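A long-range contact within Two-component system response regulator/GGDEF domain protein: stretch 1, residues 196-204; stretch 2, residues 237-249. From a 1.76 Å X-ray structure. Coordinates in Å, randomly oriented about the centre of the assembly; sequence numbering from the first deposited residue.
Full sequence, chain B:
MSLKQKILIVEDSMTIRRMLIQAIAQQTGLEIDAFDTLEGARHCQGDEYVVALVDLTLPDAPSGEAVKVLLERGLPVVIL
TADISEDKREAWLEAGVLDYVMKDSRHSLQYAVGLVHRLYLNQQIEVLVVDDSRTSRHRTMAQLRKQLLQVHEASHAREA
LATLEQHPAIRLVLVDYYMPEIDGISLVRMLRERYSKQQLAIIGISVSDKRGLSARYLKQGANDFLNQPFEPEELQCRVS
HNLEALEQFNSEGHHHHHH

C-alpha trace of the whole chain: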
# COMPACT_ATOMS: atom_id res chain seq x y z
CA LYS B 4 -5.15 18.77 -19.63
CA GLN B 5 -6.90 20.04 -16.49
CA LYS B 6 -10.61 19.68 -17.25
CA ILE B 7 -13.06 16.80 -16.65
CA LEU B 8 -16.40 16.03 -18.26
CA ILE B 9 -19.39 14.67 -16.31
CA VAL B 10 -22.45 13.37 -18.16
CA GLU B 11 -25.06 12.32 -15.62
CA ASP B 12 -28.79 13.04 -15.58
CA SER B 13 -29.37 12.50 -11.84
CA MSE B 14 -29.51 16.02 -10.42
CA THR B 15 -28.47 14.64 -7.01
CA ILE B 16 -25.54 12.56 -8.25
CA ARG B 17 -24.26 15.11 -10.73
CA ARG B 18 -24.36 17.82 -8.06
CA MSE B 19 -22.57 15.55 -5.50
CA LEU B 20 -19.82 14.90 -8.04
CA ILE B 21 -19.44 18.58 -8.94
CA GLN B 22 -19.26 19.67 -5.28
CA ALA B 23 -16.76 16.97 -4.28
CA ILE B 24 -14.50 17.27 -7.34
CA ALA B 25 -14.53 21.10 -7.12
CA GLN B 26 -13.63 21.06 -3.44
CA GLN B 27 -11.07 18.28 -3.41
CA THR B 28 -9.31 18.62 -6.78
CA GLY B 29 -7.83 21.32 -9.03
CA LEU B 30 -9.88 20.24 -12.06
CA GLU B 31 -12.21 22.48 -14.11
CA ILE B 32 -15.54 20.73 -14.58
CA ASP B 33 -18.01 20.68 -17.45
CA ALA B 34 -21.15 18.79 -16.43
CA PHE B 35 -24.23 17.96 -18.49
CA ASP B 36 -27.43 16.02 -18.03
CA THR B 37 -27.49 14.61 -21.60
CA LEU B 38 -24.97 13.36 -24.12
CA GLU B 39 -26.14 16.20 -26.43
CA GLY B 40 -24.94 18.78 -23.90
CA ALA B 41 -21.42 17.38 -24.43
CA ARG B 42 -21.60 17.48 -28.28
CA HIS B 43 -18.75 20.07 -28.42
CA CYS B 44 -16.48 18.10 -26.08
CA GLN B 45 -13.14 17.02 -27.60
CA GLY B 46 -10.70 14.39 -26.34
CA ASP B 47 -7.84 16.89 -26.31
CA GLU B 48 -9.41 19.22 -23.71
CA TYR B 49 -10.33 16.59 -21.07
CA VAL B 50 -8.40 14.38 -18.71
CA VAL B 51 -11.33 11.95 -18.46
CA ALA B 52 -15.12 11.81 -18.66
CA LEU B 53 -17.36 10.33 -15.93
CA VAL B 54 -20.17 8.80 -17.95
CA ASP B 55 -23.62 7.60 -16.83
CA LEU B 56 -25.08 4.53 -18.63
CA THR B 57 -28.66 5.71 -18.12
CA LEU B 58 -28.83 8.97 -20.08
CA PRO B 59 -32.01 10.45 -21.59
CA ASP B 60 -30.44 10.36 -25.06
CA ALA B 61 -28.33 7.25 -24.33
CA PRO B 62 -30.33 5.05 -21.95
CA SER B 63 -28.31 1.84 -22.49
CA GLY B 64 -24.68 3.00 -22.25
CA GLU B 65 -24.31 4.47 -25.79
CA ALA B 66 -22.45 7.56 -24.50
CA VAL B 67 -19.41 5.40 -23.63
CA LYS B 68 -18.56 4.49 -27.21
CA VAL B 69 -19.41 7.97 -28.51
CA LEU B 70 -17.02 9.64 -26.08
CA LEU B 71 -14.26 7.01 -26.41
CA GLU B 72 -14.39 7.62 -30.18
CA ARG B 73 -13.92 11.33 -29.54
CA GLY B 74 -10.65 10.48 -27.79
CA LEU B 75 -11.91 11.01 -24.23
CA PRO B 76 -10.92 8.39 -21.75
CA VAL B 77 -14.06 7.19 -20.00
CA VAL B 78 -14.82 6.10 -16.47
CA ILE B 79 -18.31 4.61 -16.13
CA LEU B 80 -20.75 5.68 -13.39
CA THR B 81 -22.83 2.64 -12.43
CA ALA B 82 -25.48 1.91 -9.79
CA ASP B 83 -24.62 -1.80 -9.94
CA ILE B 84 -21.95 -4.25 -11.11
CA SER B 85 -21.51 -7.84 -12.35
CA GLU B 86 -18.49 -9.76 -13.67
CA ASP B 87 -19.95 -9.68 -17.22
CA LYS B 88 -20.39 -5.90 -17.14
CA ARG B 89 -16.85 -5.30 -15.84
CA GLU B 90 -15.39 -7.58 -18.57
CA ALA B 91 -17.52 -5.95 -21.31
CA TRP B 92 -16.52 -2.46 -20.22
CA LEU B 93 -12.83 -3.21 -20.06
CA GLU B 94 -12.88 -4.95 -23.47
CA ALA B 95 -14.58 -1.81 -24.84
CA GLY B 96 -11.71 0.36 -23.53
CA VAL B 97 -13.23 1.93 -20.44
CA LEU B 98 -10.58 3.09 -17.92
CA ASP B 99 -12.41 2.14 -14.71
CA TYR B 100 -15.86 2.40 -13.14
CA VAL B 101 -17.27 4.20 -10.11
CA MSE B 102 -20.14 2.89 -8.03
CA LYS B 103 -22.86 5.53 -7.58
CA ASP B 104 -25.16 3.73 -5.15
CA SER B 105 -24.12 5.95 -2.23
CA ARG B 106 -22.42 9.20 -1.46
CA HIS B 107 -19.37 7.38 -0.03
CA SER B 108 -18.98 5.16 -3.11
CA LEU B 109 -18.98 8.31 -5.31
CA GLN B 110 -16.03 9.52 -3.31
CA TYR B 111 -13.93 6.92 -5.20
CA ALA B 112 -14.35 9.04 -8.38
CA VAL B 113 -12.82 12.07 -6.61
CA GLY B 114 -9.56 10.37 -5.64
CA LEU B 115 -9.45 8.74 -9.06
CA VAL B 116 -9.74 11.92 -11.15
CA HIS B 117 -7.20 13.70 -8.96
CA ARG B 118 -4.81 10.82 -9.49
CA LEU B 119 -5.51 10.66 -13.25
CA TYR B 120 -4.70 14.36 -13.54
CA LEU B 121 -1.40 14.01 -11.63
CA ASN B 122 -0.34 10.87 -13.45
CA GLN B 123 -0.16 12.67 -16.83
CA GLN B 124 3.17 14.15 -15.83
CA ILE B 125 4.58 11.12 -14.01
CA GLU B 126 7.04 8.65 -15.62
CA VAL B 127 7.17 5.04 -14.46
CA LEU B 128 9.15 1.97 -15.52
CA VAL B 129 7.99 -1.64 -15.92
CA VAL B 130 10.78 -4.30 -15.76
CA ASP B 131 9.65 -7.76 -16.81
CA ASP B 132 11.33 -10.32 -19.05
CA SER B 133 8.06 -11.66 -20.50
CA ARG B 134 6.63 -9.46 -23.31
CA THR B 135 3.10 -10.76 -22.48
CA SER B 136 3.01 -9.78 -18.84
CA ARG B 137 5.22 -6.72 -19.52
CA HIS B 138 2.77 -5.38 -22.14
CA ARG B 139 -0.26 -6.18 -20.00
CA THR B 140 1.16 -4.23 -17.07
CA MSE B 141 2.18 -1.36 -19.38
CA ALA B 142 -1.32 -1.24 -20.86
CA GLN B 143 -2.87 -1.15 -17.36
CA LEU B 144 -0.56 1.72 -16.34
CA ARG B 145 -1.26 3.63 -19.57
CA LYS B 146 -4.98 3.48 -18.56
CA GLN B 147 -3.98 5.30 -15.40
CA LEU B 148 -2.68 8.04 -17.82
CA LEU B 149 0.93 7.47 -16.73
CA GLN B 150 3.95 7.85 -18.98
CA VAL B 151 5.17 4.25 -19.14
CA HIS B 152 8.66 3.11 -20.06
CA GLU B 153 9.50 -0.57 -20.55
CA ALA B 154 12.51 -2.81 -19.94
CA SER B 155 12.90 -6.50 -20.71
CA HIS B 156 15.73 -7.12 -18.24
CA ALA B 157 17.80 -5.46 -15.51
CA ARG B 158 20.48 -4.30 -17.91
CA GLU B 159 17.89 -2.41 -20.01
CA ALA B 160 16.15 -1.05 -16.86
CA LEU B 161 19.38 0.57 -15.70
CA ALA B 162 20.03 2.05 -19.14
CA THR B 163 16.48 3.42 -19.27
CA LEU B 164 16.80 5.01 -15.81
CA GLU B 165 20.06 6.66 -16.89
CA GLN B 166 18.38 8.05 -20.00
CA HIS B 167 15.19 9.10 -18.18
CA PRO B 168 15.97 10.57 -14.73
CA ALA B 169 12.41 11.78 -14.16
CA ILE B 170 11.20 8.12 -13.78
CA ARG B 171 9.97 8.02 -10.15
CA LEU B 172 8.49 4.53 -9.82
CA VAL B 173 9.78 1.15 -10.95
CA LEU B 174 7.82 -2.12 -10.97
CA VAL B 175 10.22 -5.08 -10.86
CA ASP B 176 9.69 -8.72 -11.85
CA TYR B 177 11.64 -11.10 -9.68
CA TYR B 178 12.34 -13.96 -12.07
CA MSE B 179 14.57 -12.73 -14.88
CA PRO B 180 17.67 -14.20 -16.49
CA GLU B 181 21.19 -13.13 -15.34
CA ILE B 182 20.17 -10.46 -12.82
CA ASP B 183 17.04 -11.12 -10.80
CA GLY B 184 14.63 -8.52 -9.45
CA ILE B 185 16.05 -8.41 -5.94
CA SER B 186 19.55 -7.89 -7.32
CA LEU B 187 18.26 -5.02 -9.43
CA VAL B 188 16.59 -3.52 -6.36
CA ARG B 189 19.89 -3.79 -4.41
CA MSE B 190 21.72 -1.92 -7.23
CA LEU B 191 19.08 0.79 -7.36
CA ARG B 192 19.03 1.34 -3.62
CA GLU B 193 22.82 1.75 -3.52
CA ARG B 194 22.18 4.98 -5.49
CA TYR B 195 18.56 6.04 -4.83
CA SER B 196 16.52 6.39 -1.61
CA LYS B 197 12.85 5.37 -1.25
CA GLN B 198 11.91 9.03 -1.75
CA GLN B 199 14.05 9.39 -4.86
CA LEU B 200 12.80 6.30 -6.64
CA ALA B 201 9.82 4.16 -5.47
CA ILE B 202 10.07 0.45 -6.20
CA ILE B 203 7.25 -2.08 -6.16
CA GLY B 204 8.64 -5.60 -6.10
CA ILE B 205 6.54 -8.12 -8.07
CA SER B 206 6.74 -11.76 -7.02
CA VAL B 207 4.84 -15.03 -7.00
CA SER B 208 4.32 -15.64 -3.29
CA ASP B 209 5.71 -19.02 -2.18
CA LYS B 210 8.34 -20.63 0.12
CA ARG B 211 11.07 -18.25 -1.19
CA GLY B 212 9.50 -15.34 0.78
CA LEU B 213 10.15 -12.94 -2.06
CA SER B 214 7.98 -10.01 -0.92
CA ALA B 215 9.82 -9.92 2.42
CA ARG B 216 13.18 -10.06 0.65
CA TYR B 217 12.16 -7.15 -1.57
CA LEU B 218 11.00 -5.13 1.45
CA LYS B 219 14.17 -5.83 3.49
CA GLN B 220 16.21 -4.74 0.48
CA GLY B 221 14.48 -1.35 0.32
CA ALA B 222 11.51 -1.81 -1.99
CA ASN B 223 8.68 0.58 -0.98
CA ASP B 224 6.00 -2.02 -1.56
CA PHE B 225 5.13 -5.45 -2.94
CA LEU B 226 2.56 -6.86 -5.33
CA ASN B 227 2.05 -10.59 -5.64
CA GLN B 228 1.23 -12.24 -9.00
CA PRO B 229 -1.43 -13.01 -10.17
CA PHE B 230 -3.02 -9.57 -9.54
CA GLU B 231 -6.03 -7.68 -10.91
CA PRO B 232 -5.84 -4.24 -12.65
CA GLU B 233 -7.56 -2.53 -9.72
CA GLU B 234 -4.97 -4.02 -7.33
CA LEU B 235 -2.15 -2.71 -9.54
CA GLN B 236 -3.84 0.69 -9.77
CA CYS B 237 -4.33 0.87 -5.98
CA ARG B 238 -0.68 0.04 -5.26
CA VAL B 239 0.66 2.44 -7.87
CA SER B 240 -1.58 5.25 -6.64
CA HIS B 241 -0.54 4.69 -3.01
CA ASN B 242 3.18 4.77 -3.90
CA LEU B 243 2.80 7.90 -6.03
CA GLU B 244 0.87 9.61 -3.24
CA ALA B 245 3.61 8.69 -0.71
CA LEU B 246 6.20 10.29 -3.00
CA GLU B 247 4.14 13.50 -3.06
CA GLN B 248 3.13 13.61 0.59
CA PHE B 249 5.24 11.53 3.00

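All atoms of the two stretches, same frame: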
# COMPACT_ATOMS: atom_id res chain seq x y z
N SER B 196 17.36 6.61 -2.80
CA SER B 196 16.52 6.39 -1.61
C SER B 196 15.07 6.08 -2.01
O SER B 196 14.68 6.24 -3.19
CB SER B 196 16.51 7.63 -0.69
OG SER B 196 15.72 8.68 -1.28
N LYS B 197 14.29 5.64 -1.03
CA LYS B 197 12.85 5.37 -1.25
C LYS B 197 12.08 6.59 -1.70
O LYS B 197 11.03 6.45 -2.35
CB LYS B 197 12.21 4.82 0.01
CG LYS B 197 12.47 3.37 0.28
CD LYS B 197 11.76 2.93 1.56
CE LYS B 197 12.07 1.50 1.91
NZ LYS B 197 10.93 0.94 2.71
N GLN B 198 12.57 7.79 -1.35
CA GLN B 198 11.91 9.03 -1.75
C GLN B 198 12.37 9.47 -3.14
O GLN B 198 11.66 10.18 -3.85
CB GLN B 198 12.13 10.14 -0.70
CG GLN B 198 11.59 11.57 -1.10
CD GLN B 198 10.10 11.57 -1.50
OE1 GLN B 198 9.73 12.10 -2.55
NE2 GLN B 198 9.26 10.98 -0.66
N GLN B 199 13.54 9.02 -3.55
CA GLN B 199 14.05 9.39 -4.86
C GLN B 199 13.49 8.52 -5.97
O GLN B 199 13.34 8.98 -7.11
CB GLN B 199 15.57 9.35 -4.90
CG GLN B 199 16.22 10.50 -4.09
CD GLN B 199 17.71 10.34 -3.99
OE1 GLN B 199 18.21 9.28 -3.61
NE2 GLN B 199 18.43 11.40 -4.34
N LEU B 200 13.23 7.26 -5.65
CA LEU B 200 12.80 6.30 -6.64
C LEU B 200 11.99 5.21 -5.94
O LEU B 200 12.59 4.38 -5.25
CB LEU B 200 14.03 5.68 -7.35
CG LEU B 200 13.74 4.71 -8.50
CD1 LEU B 200 13.00 5.46 -9.65
CD2 LEU B 200 14.97 3.93 -9.02
N ALA B 201 10.67 5.19 -6.13
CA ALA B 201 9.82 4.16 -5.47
C ALA B 201 9.96 2.85 -6.24
O ALA B 201 10.07 2.86 -7.46
CB ALA B 201 8.38 4.59 -5.41
N ILE B 202 9.99 1.73 -5.53
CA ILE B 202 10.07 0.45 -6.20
C ILE B 202 8.99 -0.44 -5.65
O ILE B 202 8.85 -0.56 -4.43
CB ILE B 202 11.43 -0.22 -5.93
CG1 ILE B 202 12.56 0.64 -6.53
CG2 ILE B 202 11.43 -1.70 -6.38
CD1 ILE B 202 13.92 0.22 -5.95
N ILE B 203 8.18 -1.01 -6.55
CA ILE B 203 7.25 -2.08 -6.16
C ILE B 203 7.81 -3.40 -6.67
O ILE B 203 8.00 -3.59 -7.90
CB ILE B 203 5.83 -1.88 -6.75
CG1 ILE B 203 5.29 -0.48 -6.35
CG2 ILE B 203 4.91 -3.02 -6.27
CD1 ILE B 203 3.97 -0.05 -7.11
N GLY B 204 8.06 -4.30 -5.74
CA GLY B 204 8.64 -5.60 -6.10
C GLY B 204 7.51 -6.57 -6.44
O GLY B 204 6.63 -6.80 -5.60
N CYS B 237 -4.34 0.47 -7.39
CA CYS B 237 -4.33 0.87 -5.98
C CYS B 237 -2.89 1.00 -5.47
O CYS B 237 -2.54 1.98 -4.83
CB CYS B 237 -5.07 -0.17 -5.14
SG CYS B 237 -5.07 0.10 -3.40
N ARG B 238 -2.07 -0.00 -5.77
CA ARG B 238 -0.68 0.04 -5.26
C ARG B 238 0.13 1.21 -5.86
O ARG B 238 0.91 1.88 -5.15
CB ARG B 238 0.04 -1.26 -5.61
CG ARG B 238 -0.51 -2.46 -4.89
CD ARG B 238 0.23 -2.71 -3.55
NE ARG B 238 0.21 -1.59 -2.62
CZ ARG B 238 -0.83 -1.23 -1.86
NH1 ARG B 238 -1.99 -1.89 -1.96
NH2 ARG B 238 -0.73 -0.19 -1.04
N VAL B 239 -0.04 1.39 -7.16
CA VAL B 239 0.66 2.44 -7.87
C VAL B 239 0.21 3.77 -7.31
O VAL B 239 1.05 4.58 -6.92
CB VAL B 239 0.50 2.33 -9.38
CG1 VAL B 239 0.94 3.67 -10.06
CG2 VAL B 239 1.31 1.17 -9.90
N SER B 240 -1.11 3.97 -7.17
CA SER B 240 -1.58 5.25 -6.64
C SER B 240 -1.03 5.53 -5.24
O SER B 240 -0.56 6.64 -4.96
CB SER B 240 -3.11 5.32 -6.62
OG SER B 240 -3.53 5.22 -7.96
N HIS B 241 -1.05 4.51 -4.37
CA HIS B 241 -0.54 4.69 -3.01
C HIS B 241 0.94 5.09 -2.99
O HIS B 241 1.34 5.95 -2.18
CB HIS B 241 -0.72 3.43 -2.15
CG HIS B 241 -2.08 3.28 -1.54
ND1 HIS B 241 -2.53 4.10 -0.53
CD2 HIS B 241 -3.07 2.38 -1.75
CE1 HIS B 241 -3.75 3.72 -0.16
NE2 HIS B 241 -4.10 2.69 -0.90
N ASN B 242 1.74 4.46 -3.84
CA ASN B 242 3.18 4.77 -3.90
C ASN B 242 3.46 6.16 -4.46
O ASN B 242 4.35 6.90 -3.96
CB ASN B 242 3.96 3.69 -4.65
CG ASN B 242 4.15 2.47 -3.79
OD1 ASN B 242 3.32 1.55 -3.79
ND2 ASN B 242 5.16 2.52 -2.95
N LEU B 243 2.70 6.53 -5.47
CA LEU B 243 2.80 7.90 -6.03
C LEU B 243 2.37 8.96 -5.00
O LEU B 243 3.02 10.00 -4.84
CB LEU B 243 2.05 8.05 -7.36
CG LEU B 243 2.51 7.16 -8.51
CD1 LEU B 243 1.61 7.35 -9.72
CD2 LEU B 243 3.98 7.40 -8.89
N GLU B 244 1.29 8.70 -4.28
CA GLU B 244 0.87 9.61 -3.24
C GLU B 244 1.94 9.75 -2.14
O GLU B 244 2.23 10.85 -1.69
CB GLU B 244 -0.47 9.13 -2.65
CG GLU B 244 -0.83 9.76 -1.32
CD GLU B 244 -1.78 10.91 -1.48
OE1 GLU B 244 -2.16 11.49 -0.43
OE2 GLU B 244 -2.16 11.25 -2.63
N ALA B 245 2.55 8.64 -1.74
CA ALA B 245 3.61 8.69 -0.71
C ALA B 245 4.77 9.54 -1.19
O ALA B 245 5.36 10.29 -0.38
CB ALA B 245 4.10 7.29 -0.35
N LEU B 246 5.13 9.43 -2.46
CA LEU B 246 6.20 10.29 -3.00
C LEU B 246 5.85 11.78 -2.92
O LEU B 246 6.74 12.63 -2.77
CB LEU B 246 6.54 9.91 -4.45
CG LEU B 246 7.34 8.63 -4.65
CD1 LEU B 246 7.44 8.34 -6.12
CD2 LEU B 246 8.76 8.67 -4.04
N GLU B 247 4.57 12.09 -3.04
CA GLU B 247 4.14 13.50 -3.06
C GLU B 247 3.94 14.05 -1.66
O GLU B 247 4.00 15.28 -1.46
CB GLU B 247 2.80 13.62 -3.83
CG GLU B 247 2.98 13.37 -5.33
CD GLU B 247 1.77 12.79 -6.03
OE1 GLU B 247 0.70 12.62 -5.39
OE2 GLU B 247 1.89 12.52 -7.24
N GLN B 248 3.67 13.17 -0.69
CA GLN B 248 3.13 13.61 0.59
C GLN B 248 3.88 13.17 1.83
O GLN B 248 3.71 13.79 2.87
CB GLN B 248 1.68 13.15 0.76
CG GLN B 248 0.70 13.74 -0.20
CD GLN B 248 0.68 15.27 -0.25
OE1 GLN B 248 1.19 15.97 0.65
NE2 GLN B 248 0.06 15.79 -1.31
N PHE B 249 4.63 12.07 1.77
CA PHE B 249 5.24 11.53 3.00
C PHE B 249 6.66 12.07 3.10
O PHE B 249 7.50 11.71 2.27
CB PHE B 249 5.31 9.99 2.98
CG PHE B 249 3.97 9.29 3.04
CD1 PHE B 249 2.76 9.99 2.96
CD2 PHE B 249 3.93 7.89 3.14
CE1 PHE B 249 1.54 9.31 2.97
CE2 PHE B 249 2.71 7.20 3.17
CZ PHE B 249 1.51 7.92 3.08

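Strand 201-204 packs against helix 237-248, and the two run nearly antiparallel, with an angle of 156° between their directions. Their axes approach to 9.4 Å. The turn that leads into the strand lies near the C-terminal part of the helix, and the strand itself proceeds toward earlier helix residues: the nearest CA pairs are Q198 with L246, A201 with N242 and I203 with V239.

S196 does not reach the helix. It organises the turn instead: S196 N donates to Q199 OE1 at 2.9 Å, and S196 O accepts from L200 N at 3.0 Å. K197 touches the helix through its backbone, with K197 O 3.6 Å from L246 CD2. The end of its side chain leads away.

Q198 lies opposite L246, and the Q198 CA and L246 CA atoms are 6.0 Å apart. Its side chain extends to carbonyls near the end of stretch 2, those of L246 and F249. Q198 OE1 is 3.0 Å from L246 O, and Q198 NE2 is 3.5 Å from F249 O. The amide is probably turned over in the model, so the bonding here stays open.

Q199 and L200 point away from the helix. In the strand the direction alternates, as expected for an extended chain. A201 points toward the helix, I202 away, and I203 toward it again. A201 CB meets L246 CD1 at 3.9 Å. L246 starts out sideways, but its end comes nearer, and it has the largest covered area in the contact, 96 Å².

I203 is the main apolar residue on the strand side. I203 CD1 reaches one patch of the helix, 4.0 Å from V239 CG2 and 4.1 Å from R238 O. G204 has no side chain and makes no contact.

No clear hydrogen bond joins the stretches. The interface buries 398 Å², and apolar packing by A201, I203, V239 and L246 is its clearest feature.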